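Local structure of elongation factor 1-beta (Pyrococcus horikoshii OT-3, 7CSL) at residues E26-V31 with V51-Y56. The protein probably promotes the exchange of GDP for GTP on elongation factor 1-alpha, regenerating the form that carries aminoacyl-tRNA in protein synthesis. Residues are numbered along the deposited sequence; the frame is centred on the assembly and turned at random.
Sequences EKLKKV and VALKFY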
loop_
_atom_site.group_PDB
_atom_site.type_symbol
_atom_site.label_atom_id
_atom_site.label_comp_id
_atom_site.label_asym_id
_atom_site.label_seq_id
_atom_site.Cartn_x
_atom_site.Cartn_y
_atom_site.Cartn_z
ATOM N N GLU C 26 -14.637 1.061 -23.442
ATOM C CA GLU C 26 -15.251 -0.097 -24.082
ATOM C C GLU C 26 -14.207 -1.140 -24.489
ATOM O O GLU C 26 -14.485 -2.336 -24.410
ATOM C CB GLU C 26 -16.094 0.329 -25.310
ATOM C CG GLU C 26 -17.107 -0.720 -25.766
ATOM C CD GLU C 26 -17.504 -0.608 -27.242
ATOM O OE1 GLU C 26 -18.083 0.434 -27.638
ATOM O OE2 GLU C 26 -17.253 -1.577 -28.003
ATOM N N LYS C 27 -13.044 -0.679 -24.966
ATOM C CA LYS C 27 -11.967 -1.562 -25.437
ATOM C C LYS C 27 -11.263 -2.248 -24.289
ATOM O O LYS C 27 -10.900 -3.443 -24.358
ATOM C CB LYS C 27 -10.912 -0.791 -26.261
ATOM C CG LYS C 27 -11.176 -0.784 -27.769
ATOM C CD LYS C 27 -10.700 0.492 -28.451
ATOM C CE LYS C 27 -10.626 0.359 -29.976
ATOM N NZ LYS C 27 -9.223 0.170 -30.468
ATOM N N LEU C 28 -11.006 -1.470 -23.249
ATOM C CA LEU C 28 -10.388 -1.993 -22.039
ATOM C C LEU C 28 -11.275 -3.037 -21.376
ATOM O O LEU C 28 -10.788 -4.044 -20.888
ATOM C CB LEU C 28 -10.160 -0.851 -21.060
ATOM C CG LEU C 28 -9.094 0.118 -21.513
ATOM C CD1 LEU C 28 -9.177 1.394 -20.654
ATOM C CD2 LEU C 28 -7.730 -0.543 -21.440
ATOM N N LYS C 29 -12.578 -2.792 -21.362
ATOM C CA LYS C 29 -13.492 -3.758 -20.756
ATOM C C LYS C 29 -13.373 -5.133 -21.428
ATOM O O LYS C 29 -13.346 -6.136 -20.737
ATOM C CB LYS C 29 -14.921 -3.247 -20.767
ATOM C CG LYS C 29 -15.203 -2.196 -19.704
ATOM C CD LYS C 29 -16.509 -1.461 -19.982
ATOM C CE LYS C 29 -16.983 -0.716 -18.752
ATOM N NZ LYS C 29 -18.106 0.218 -19.044
ATOM N N LYS C 30 -13.208 -5.163 -22.753
ATOM C CA LYS C 30 -13.149 -6.423 -23.508
ATOM C C LYS C 30 -11.875 -7.259 -23.270
ATOM O O LYS C 30 -11.856 -8.413 -23.653
ATOM C CB LYS C 30 -13.312 -6.154 -25.027
ATOM C CG LYS C 30 -14.683 -5.582 -25.406
ATOM C CD LYS C 30 -14.724 -5.062 -26.856
ATOM C CE LYS C 30 -14.605 -6.203 -27.857
ATOM N NZ LYS C 30 -15.232 -5.924 -29.191
ATOM N N VAL C 31 -10.810 -6.672 -22.709
ATOM C CA VAL C 31 -9.548 -7.403 -22.472
ATOM C C VAL C 31 -9.327 -7.822 -21.013
ATOM O O VAL C 31 -8.346 -8.453 -20.746
ATOM C CB VAL C 31 -8.280 -6.641 -22.961
ATOM C CG1 VAL C 31 -8.398 -6.302 -24.435
ATOM C CG2 VAL C 31 -7.974 -5.370 -22.120
ATOM N N VAL C 51 -7.616 12.758 -18.423
ATOM C CA VAL C 51 -8.576 12.119 -17.544
ATOM C C VAL C 51 -8.196 10.649 -17.430
ATOM O O VAL C 51 -8.137 9.960 -18.425
ATOM C CB VAL C 51 -9.991 12.313 -18.070
ATOM C CG1 VAL C 51 -11.002 11.592 -17.174
ATOM C CG2 VAL C 51 -10.312 13.823 -18.122
ATOM N N ALA C 52 -7.902 10.194 -16.215
ATOM C CA ALA C 52 -7.692 8.760 -15.967
ATOM C C ALA C 52 -9.039 8.001 -15.901
ATOM O O ALA C 52 -10.089 8.558 -15.522
ATOM C CB ALA C 52 -6.914 8.556 -14.688
ATOM N N LEU C 53 -8.996 6.752 -16.331
ATOM C CA LEU C 53 -10.062 5.774 -16.116
ATOM C C LEU C 53 -9.579 4.888 -14.955
ATOM O O LEU C 53 -8.481 4.323 -15.019
ATOM C CB LEU C 53 -10.270 4.921 -17.340
ATOM C CG LEU C 53 -11.145 5.365 -18.535
ATOM C CD1 LEU C 53 -11.074 6.825 -18.846
ATOM C CD2 LEU C 53 -10.756 4.545 -19.746
ATOM N N LYS C 54 -10.402 4.767 -13.922
ATOM C CA LYS C 54 -10.133 3.897 -12.768
ATOM C C LYS C 54 -11.092 2.709 -12.753
ATOM O O LYS C 54 -12.272 2.849 -12.520
ATOM C CB LYS C 54 -10.188 4.715 -11.486
ATOM C CG LYS C 54 -8.917 5.536 -11.290
ATOM C CD LYS C 54 -9.109 6.644 -10.261
ATOM C CE LYS C 54 -9.353 6.150 -8.847
ATOM N NZ LYS C 54 -10.795 6.124 -8.470
ATOM N N PHE C 55 -10.542 1.548 -13.094
ATOM C CA PHE C 55 -11.225 0.277 -13.150
ATOM C C PHE C 55 -11.167 -0.461 -11.810
ATOM O O PHE C 55 -10.099 -0.800 -11.335
ATOM C CB PHE C 55 -10.576 -0.601 -14.228
ATOM C CG PHE C 55 -10.887 -0.155 -15.641
ATOM C CD1 PHE C 55 -10.275 0.957 -16.181
ATOM C CD2 PHE C 55 -11.799 -0.855 -16.426
ATOM C CE1 PHE C 55 -10.563 1.351 -17.478
ATOM C CE2 PHE C 55 -12.092 -0.468 -17.716
ATOM C CZ PHE C 55 -11.498 0.639 -18.232
ATOM N N TYR C 56 -12.328 -0.726 -11.235
ATOM C CA TYR C 56 -12.460 -1.497 -9.995
ATOM C C TYR C 56 -12.572 -2.964 -10.401
ATOM O O TYR C 56 -13.669 -3.500 -10.588
ATOM C CB TYR C 56 -13.631 -0.984 -9.187
ATOM C CG TYR C 56 -13.351 0.393 -8.657
ATOM C CD1 TYR C 56 -13.269 1.497 -9.525
ATOM C CD2 TYR C 56 -13.110 0.604 -7.314
ATOM C CE1 TYR C 56 -12.947 2.762 -9.062
ATOM C CE2 TYR C 56 -12.815 1.887 -6.826
ATOM C CZ TYR C 56 -12.736 2.966 -7.709
ATOM O OH TYR C 56 -12.438 4.256 -7.265
#
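Leu-28, near the C-terminal end of helix 21-29, meets the far end of the Phe-55 ring, which rises from strand 50-59 toward the helix. The tight part is all carbon. Leu-28 CD1 lies 3.4 Å from Phe-55 CZ, and the same methyl is 3.5 Å from Phe-55 CE1. Lower on the leucine, Leu-28 CB comes within 3.5 Å of Phe-55 CZ, so the ring's leading corner is held by root and branch of one side chain, the two running nearly at right angles. Phe-55 CG stands anti to its carbonyl carbon (chi1 -73°), which, with CB already directed toward the helix, carries the ring to Leu-28. Two residues along the same strand face, Leu-53 CD2 adds a methyl-to-methyl contact of 3.6 Å with Leu-28 CD1. Val-12 and Phe-74 extend this core around Phe-55, and Val-77 adjoins Leu-28. The looser side belongs to the exposed Lys-29, whose CG approaches the ring edge near its plane, 4.1 Å from Phe-55 CE2. Beyond CG its chain is extended, ending in an ammonium group salt-bridged to Glu-25; the side chain also touches Leu-38 and Val-41. Without the ring, as with an alanine at Phe-55, Leu-28 CB and CD1 would probably lose their aromatic partner and a gap would open between helix and strand. The contact forms part of the packing of helix 21-29 on the four-stranded antiparallel sheet of this alpha-beta sandwich. Its chemistry implies cohesion by shape and exclusion of water, the one charged participant, Lys-29, meeting the ring through aliphatic carbon.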